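BtGH115A (Bacteroides thetaiotaomicron, PDB 5BY3) removes 4-O-methyl-glucuronic acid from decorated arabinogalactans as a family GH115 alpha-glucuronidase of a human gut bacterium. Local coordinates at residues 365-377 with 413-426. Numbering follows the deposited sequence.
Sequences WCDDNYGYIRHFP and LIYQQMKQAYDQGI
Phe376 lies against the C-terminal end of helix 411-423 and the residues just after it. Its CE2 edge points at the helix backbone, with CE2 3.8 Å from Ala421 CA. Gln424 crosses the ring at about a right angle and brings its CB to 3.6 Å from Phe376 CD2. Phe376 CG lies beside the backbone N (chi1 -65°), which sends the ring toward the helix. Ile373 CG2 sits over one ring face, toward its rim. The other branch of Ile373 ends at CD1, 3.7 Å from Ala421 CB. The aliphatic part of Gln417 runs beside the loop backbone, with CG 3.2 Å from Gly371 O.

Beyond the helix end, Ile426 fills the corner between two rings. Its CG1 is 3.7 Å from Pro377 CD, and its CD1 is 3.8 Å from Trp365 CD1. A Schellman motif with Gly425 as C-prime residue turns the chain to place Ile426 here. At the other end, Leu413 CD1 presses on Tyr372 CE1 at 3.4 Å, while Tyr372 OH is hydrogen-bonded to Asn739.

The loop is shaped by two Asx turns. Asp367 OD1 accepts from Asn369 N. Asp368 OD1 takes Tyr370 N and Tyr372 N from opposite faces of its carboxylate, and its OD2 is hydrogen-bonded to Trp732 and His700. His375 CD2 sits over the centre of the Trp365 ring.

The loop leaves strand 362-366 of the parallel eight-stranded sheet, consistent with the TIM-barrel clan. Strand 388-393 pairs with strand 362-366. Met418, whose CB points away from the loop, bends back to reach Ile373 and packs against strands 388-393 and 429-433 and helix 441-452.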
loop_
_atom_site.group_PDB
_atom_site.type_symbol
_atom_site.label_atom_id
_atom_site.label_comp_id
_atom_site.label_asym_id
_atom_site.label_seq_id
_atom_site.Cartn_x
_atom_site.Cartn_y
_atom_site.Cartn_z
ATOM N N TRP A 365 6.764 10.295 7.946
ATOM C CA TRP A 365 7.028 9.080 8.705
ATOM C C TRP A 365 6.980 7.829 7.821
ATOM O O TRP A 365 6.409 7.839 6.715
ATOM C CB TRP A 365 6.099 9.029 9.918
ATOM C CG TRP A 365 6.091 10.371 10.609
ATOM C CD1 TRP A 365 5.036 11.244 10.725
ATOM C CD2 TRP A 365 7.220 11.021 11.214
ATOM N NE1 TRP A 365 5.429 12.382 11.394
ATOM C CE2 TRP A 365 6.764 12.274 11.707
ATOM C CE3 TRP A 365 8.564 10.662 11.402
ATOM C CZ2 TRP A 365 7.608 13.162 12.382
ATOM C CZ3 TRP A 365 9.406 11.556 12.075
ATOM C CH2 TRP A 365 8.927 12.781 12.545
ATOM N N CYS A 366 7.622 6.773 8.303
ATOM C CA CYS A 366 7.776 5.558 7.526
ATOM C C CYS A 366 7.273 4.331 8.257
ATOM O O CYS A 366 7.363 4.271 9.474
ATOM C CB CYS A 366 9.241 5.380 7.183
ATOM S SG CYS A 366 9.701 6.633 5.999
ATOM N N ASP A 367 6.735 3.360 7.514
ATOM C CA ASP A 367 6.423 2.061 8.105
ATOM C C ASP A 367 7.725 1.253 8.127
ATOM O O ASP A 367 8.711 1.732 7.614
ATOM C CB ASP A 367 5.303 1.367 7.328
ATOM C CG ASP A 367 5.780 0.727 6.001
ATOM O OD1 ASP A 367 6.978 0.808 5.599
ATOM O OD2 ASP A 367 4.923 0.107 5.359
ATOM N N ASP A 368 7.721 0.039 8.698
ATOM C CA ASP A 368 8.942 -0.750 8.863
ATOM C C ASP A 368 9.126 -1.723 7.687
ATOM O O ASP A 368 9.766 -2.762 7.810
ATOM C CB ASP A 368 8.871 -1.498 10.195
ATOM C CG ASP A 368 7.708 -2.535 10.262
ATOM O OD1 ASP A 368 6.840 -2.604 9.355
ATOM O OD2 ASP A 368 7.680 -3.311 11.245
ATOM N N ASN A 369 8.513 -1.373 6.565
ATOM C CA ASN A 369 8.533 -2.137 5.340
ATOM C C ASN A 369 7.557 -3.300 5.326
ATOM O O ASN A 369 7.358 -3.911 4.268
ATOM C CB ASN A 369 9.959 -2.614 4.976
ATOM C CG ASN A 369 11.018 -1.524 5.147
ATOM O OD1 ASN A 369 12.009 -1.717 5.875
ATOM N ND2 ASN A 369 10.822 -0.393 4.487
ATOM N N TYR A 370 6.968 -3.620 6.486
ATOM C CA TYR A 370 5.967 -4.676 6.572
ATOM C C TYR A 370 4.626 -4.134 7.048
ATOM O O TYR A 370 3.795 -4.870 7.609
ATOM C CB TYR A 370 6.506 -5.863 7.360
ATOM C CG TYR A 370 7.780 -6.469 6.745
ATOM C CD1 TYR A 370 9.003 -5.799 6.791
ATOM C CD2 TYR A 370 7.755 -7.723 6.092
ATOM C CE1 TYR A 370 10.146 -6.349 6.214
ATOM C CE2 TYR A 370 8.904 -8.284 5.506
ATOM C CZ TYR A 370 10.083 -7.597 5.568
ATOM O OH TYR A 370 11.202 -8.123 4.997
ATOM N N GLY A 371 4.384 -2.850 6.766
ATOM C CA GLY A 371 3.074 -2.234 6.994
ATOM C C GLY A 371 2.768 -1.840 8.439
ATOM O O GLY A 371 1.592 -1.606 8.800
ATOM N N TYR A 372 3.821 -1.780 9.267
ATOM C CA TYR A 372 3.744 -1.217 10.626
ATOM C C TYR A 372 4.468 0.110 10.749
ATOM O O TYR A 372 5.712 0.175 10.724
ATOM C CB TYR A 372 4.289 -2.199 11.655
ATOM C CG TYR A 372 3.559 -3.523 11.639
ATOM C CD1 TYR A 372 2.281 -3.659 12.225
ATOM C CD2 TYR A 372 4.126 -4.647 10.997
ATOM C CE1 TYR A 372 1.608 -4.888 12.223
ATOM C CE2 TYR A 372 3.452 -5.859 10.973
ATOM C CZ TYR A 372 2.204 -5.977 11.579
ATOM O OH TYR A 372 1.594 -7.206 11.566
ATOM N N ILE A 373 3.677 1.171 10.867
ATOM C CA ILE A 373 4.197 2.562 10.981
ATOM C C ILE A 373 5.136 2.736 12.188
ATOM O O ILE A 373 4.742 2.442 13.329
ATOM C CB ILE A 373 3.030 3.582 10.969
ATOM C CG1 ILE A 373 2.343 3.491 9.608
ATOM C CG2 ILE A 373 3.531 5.006 11.200
ATOM C CD1 ILE A 373 1.020 4.227 9.476
ATOM N N ARG A 374 6.375 3.192 11.939
ATOM C CA ARG A 374 7.374 3.330 13.035
ATOM C C ARG A 374 7.107 4.549 13.965
ATOM O O ARG A 374 7.336 4.482 15.172
ATOM C CB ARG A 374 8.818 3.325 12.523
ATOM C CG ARG A 374 9.299 1.997 11.924
ATOM C CD ARG A 374 10.784 1.827 12.228
ATOM N NE ARG A 374 11.347 0.560 11.795
ATOM C CZ ARG A 374 11.556 -0.485 12.579
ATOM N NH1 ARG A 374 11.239 -0.445 13.885
ATOM N NH2 ARG A 374 12.082 -1.583 12.063
ATOM N N HIS A 375 6.602 5.653 13.413
ATOM C CA HIS A 375 6.450 6.843 14.237
ATOM C C HIS A 375 5.207 7.638 13.932
ATOM O O HIS A 375 4.923 7.963 12.767
ATOM C CB HIS A 375 7.701 7.746 14.172
ATOM C CG HIS A 375 7.611 8.946 15.055
ATOM N ND1 HIS A 375 8.067 8.943 16.355
ATOM C CD2 HIS A 375 7.068 10.171 14.845
ATOM C CE1 HIS A 375 7.828 10.123 16.899
ATOM N NE2 HIS A 375 7.213 10.882 16.009
ATOM N N PHE A 376 4.493 7.947 15.009
ATOM C CA PHE A 376 3.333 8.842 15.014
ATOM C C PHE A 376 3.673 10.227 15.613
ATOM O O PHE A 376 4.380 10.294 16.633
ATOM C CB PHE A 376 2.184 8.174 15.771
ATOM C CG PHE A 376 1.680 6.936 15.106
ATOM C CD1 PHE A 376 2.255 5.685 15.393
ATOM C CD2 PHE A 376 0.647 7.011 14.146
ATOM C CE1 PHE A 376 1.798 4.529 14.750
ATOM C CE2 PHE A 376 0.209 5.864 13.498
ATOM C CZ PHE A 376 0.771 4.615 13.820
ATOM N N PRO A 377 3.165 11.324 14.989
ATOM C CA PRO A 377 3.583 12.692 15.351
ATOM C C PRO A 377 3.255 13.019 16.783
ATOM O O PRO A 377 2.116 12.779 17.219
ATOM C CB PRO A 377 2.760 13.598 14.424
ATOM C CG PRO A 377 2.138 12.698 13.413
ATOM C CD PRO A 377 2.046 11.339 14.024
ATOM N N LEU A 413 -5.067 -4.827 7.981
ATOM C CA LEU A 413 -3.874 -4.301 8.617
ATOM C C LEU A 413 -3.581 -2.935 7.991
ATOM O O LEU A 413 -3.239 -1.968 8.709
ATOM C CB LEU A 413 -2.698 -5.286 8.528
ATOM C CG LEU A 413 -1.265 -4.733 8.728
ATOM C CD1 LEU A 413 -1.003 -4.351 10.193
ATOM C CD2 LEU A 413 -0.220 -5.709 8.194
ATOM N N ILE A 414 -3.735 -2.855 6.672
ATOM C CA ILE A 414 -3.608 -1.605 6.005
ATOM C C ILE A 414 -4.616 -0.674 6.683
ATOM O O ILE A 414 -4.210 0.382 7.198
ATOM C CB ILE A 414 -3.810 -1.728 4.481
ATOM C CG1 ILE A 414 -2.708 -2.597 3.875
ATOM C CG2 ILE A 414 -3.870 -0.353 3.773
ATOM C CD1 ILE A 414 -3.097 -3.027 2.468
ATOM N N TYR A 415 -5.895 -1.078 6.715
ATOM C CA TYR A 415 -6.932 -0.274 7.347
ATOM C C TYR A 415 -6.533 0.227 8.723
ATOM O O TYR A 415 -6.512 1.451 8.930
ATOM C CB TYR A 415 -8.253 -0.999 7.492
ATOM C CG TYR A 415 -9.281 -0.111 8.159
ATOM C CD1 TYR A 415 -9.758 1.016 7.510
ATOM C CD2 TYR A 415 -9.744 -0.364 9.467
ATOM C CE1 TYR A 415 -10.660 1.884 8.123
ATOM C CE2 TYR A 415 -10.686 0.484 10.092
ATOM C CZ TYR A 415 -11.132 1.606 9.401
ATOM O OH TYR A 415 -12.050 2.469 9.945
ATOM N N GLN A 416 -6.218 -0.695 9.650
ATOM C CA GLN A 416 -6.019 -0.273 11.022
ATOM C C GLN A 416 -4.804 0.636 11.240
ATOM O O GLN A 416 -4.847 1.515 12.100
ATOM C CB GLN A 416 -6.114 -1.419 12.030
ATOM C CG GLN A 416 -4.807 -2.063 12.478
ATOM C CD GLN A 416 -4.027 -1.332 13.574
ATOM O OE1 GLN A 416 -4.568 -0.746 14.517
ATOM N NE2 GLN A 416 -2.726 -1.404 13.453
ATOM N N GLN A 417 -3.743 0.418 10.478
ATOM C CA GLN A 417 -2.577 1.237 10.582
ATOM C C GLN A 417 -2.830 2.623 10.018
ATOM O O GLN A 417 -2.428 3.611 10.639
ATOM C CB GLN A 417 -1.369 0.577 9.919
ATOM C CG GLN A 417 -0.711 -0.527 10.762
ATOM C CD GLN A 417 -0.048 0.030 12.023
ATOM O OE1 GLN A 417 -0.409 -0.344 13.155
ATOM N NE2 GLN A 417 0.920 0.953 11.831
HETATM N N MSE A 418 -3.520 2.692 8.880
HETATM C CA MSE A 418 -3.664 3.949 8.140
HETATM C C MSE A 418 -4.752 4.802 8.743
HETATM O O MSE A 418 -4.646 6.025 8.730
HETATM C CB MSE A 418 -3.916 3.789 6.624
HETATM C CG MSE A 418 -2.771 3.137 5.884
HETATM SE SE MSE A 418 -1.052 4.060 6.106
HETATM C CE MSE A 418 -1.594 5.776 5.298
ATOM N N LYS A 419 -5.805 4.171 9.241
ATOM C CA LYS A 419 -6.815 4.856 10.054
ATOM C C LYS A 419 -6.126 5.494 11.272
ATOM O O LYS A 419 -6.293 6.695 11.520
ATOM C CB LYS A 419 -7.926 3.886 10.473
ATOM C CG LYS A 419 -8.845 4.349 11.582
ATOM C CD LYS A 419 -10.036 5.141 11.061
ATOM C CE LYS A 419 -10.922 5.619 12.208
ATOM N NZ LYS A 419 -11.960 6.554 11.691
ATOM N N GLN A 420 -5.324 4.712 11.987
ATOM C CA GLN A 420 -4.572 5.259 13.096
ATOM C C GLN A 420 -3.694 6.424 12.658
ATOM O O GLN A 420 -3.681 7.452 13.328
ATOM C CB GLN A 420 -3.782 4.199 13.860
ATOM C CG GLN A 420 -3.286 4.687 15.225
ATOM C CD GLN A 420 -2.881 3.554 16.144
ATOM O OE1 GLN A 420 -1.977 2.781 15.827
ATOM N NE2 GLN A 420 -3.540 3.450 17.291
ATOM N N ALA A 421 -3.012 6.288 11.522
ATOM C CA ALA A 421 -2.182 7.367 10.987
ATOM C C ALA A 421 -2.956 8.682 10.783
ATOM O O ALA A 421 -2.491 9.755 11.209
ATOM C CB ALA A 421 -1.504 6.932 9.691
ATOM N N TYR A 422 -4.138 8.613 10.159
ATOM C CA TYR A 422 -4.924 9.823 9.991
ATOM C C TYR A 422 -5.355 10.416 11.340
ATOM O O TYR A 422 -5.206 11.631 11.576
ATOM C CB TYR A 422 -6.099 9.594 9.074
ATOM C CG TYR A 422 -6.891 10.850 8.718
ATOM C CD1 TYR A 422 -6.586 11.591 7.574
ATOM C CD2 TYR A 422 -7.970 11.282 9.522
ATOM C CE1 TYR A 422 -7.321 12.732 7.237
ATOM C CE2 TYR A 422 -8.717 12.404 9.188
ATOM C CZ TYR A 422 -8.388 13.124 8.055
ATOM O OH TYR A 422 -9.125 14.227 7.735
ATOM N N ASP A 423 -5.858 9.556 12.216
ATOM C CA ASP A 423 -6.321 9.961 13.536
ATOM C C ASP A 423 -5.170 10.586 14.381
ATOM O O ASP A 423 -5.352 11.572 15.097
ATOM C CB ASP A 423 -6.950 8.755 14.259
ATOM C CG ASP A 423 -8.366 8.418 13.769
ATOM O OD1 ASP A 423 -8.958 9.164 12.951
ATOM O OD2 ASP A 423 -8.909 7.386 14.244
ATOM N N GLN A 424 -3.981 10.021 14.264
ATOM C CA GLN A 424 -2.821 10.603 14.915
ATOM C C GLN A 424 -2.263 11.814 14.168
ATOM O O GLN A 424 -1.188 12.283 14.487
ATOM C CB GLN A 424 -1.727 9.556 15.179
ATOM C CG GLN A 424 -2.125 8.417 16.128
ATOM C CD GLN A 424 -2.531 8.870 17.524
ATOM O OE1 GLN A 424 -3.552 8.431 18.070
ATOM N NE2 GLN A 424 -1.742 9.752 18.102
ATOM N N GLY A 425 -2.993 12.335 13.191
ATOM C CA GLY A 425 -2.601 13.589 12.573
ATOM C C GLY A 425 -1.663 13.508 11.378
ATOM O O GLY A 425 -1.150 14.544 10.946
ATOM N N ILE A 426 -1.445 12.302 10.828
ATOM C CA ILE A 426 -0.709 12.174 9.547
ATOM C C ILE A 426 -1.726 12.395 8.405
ATOM O O ILE A 426 -2.411 11.453 7.988
ATOM C CB ILE A 426 0.034 10.826 9.424
ATOM C CG1 ILE A 426 1.017 10.665 10.583
ATOM C CG2 ILE A 426 0.710 10.697 8.061
ATOM C CD1 ILE A 426 1.772 9.346 10.680
#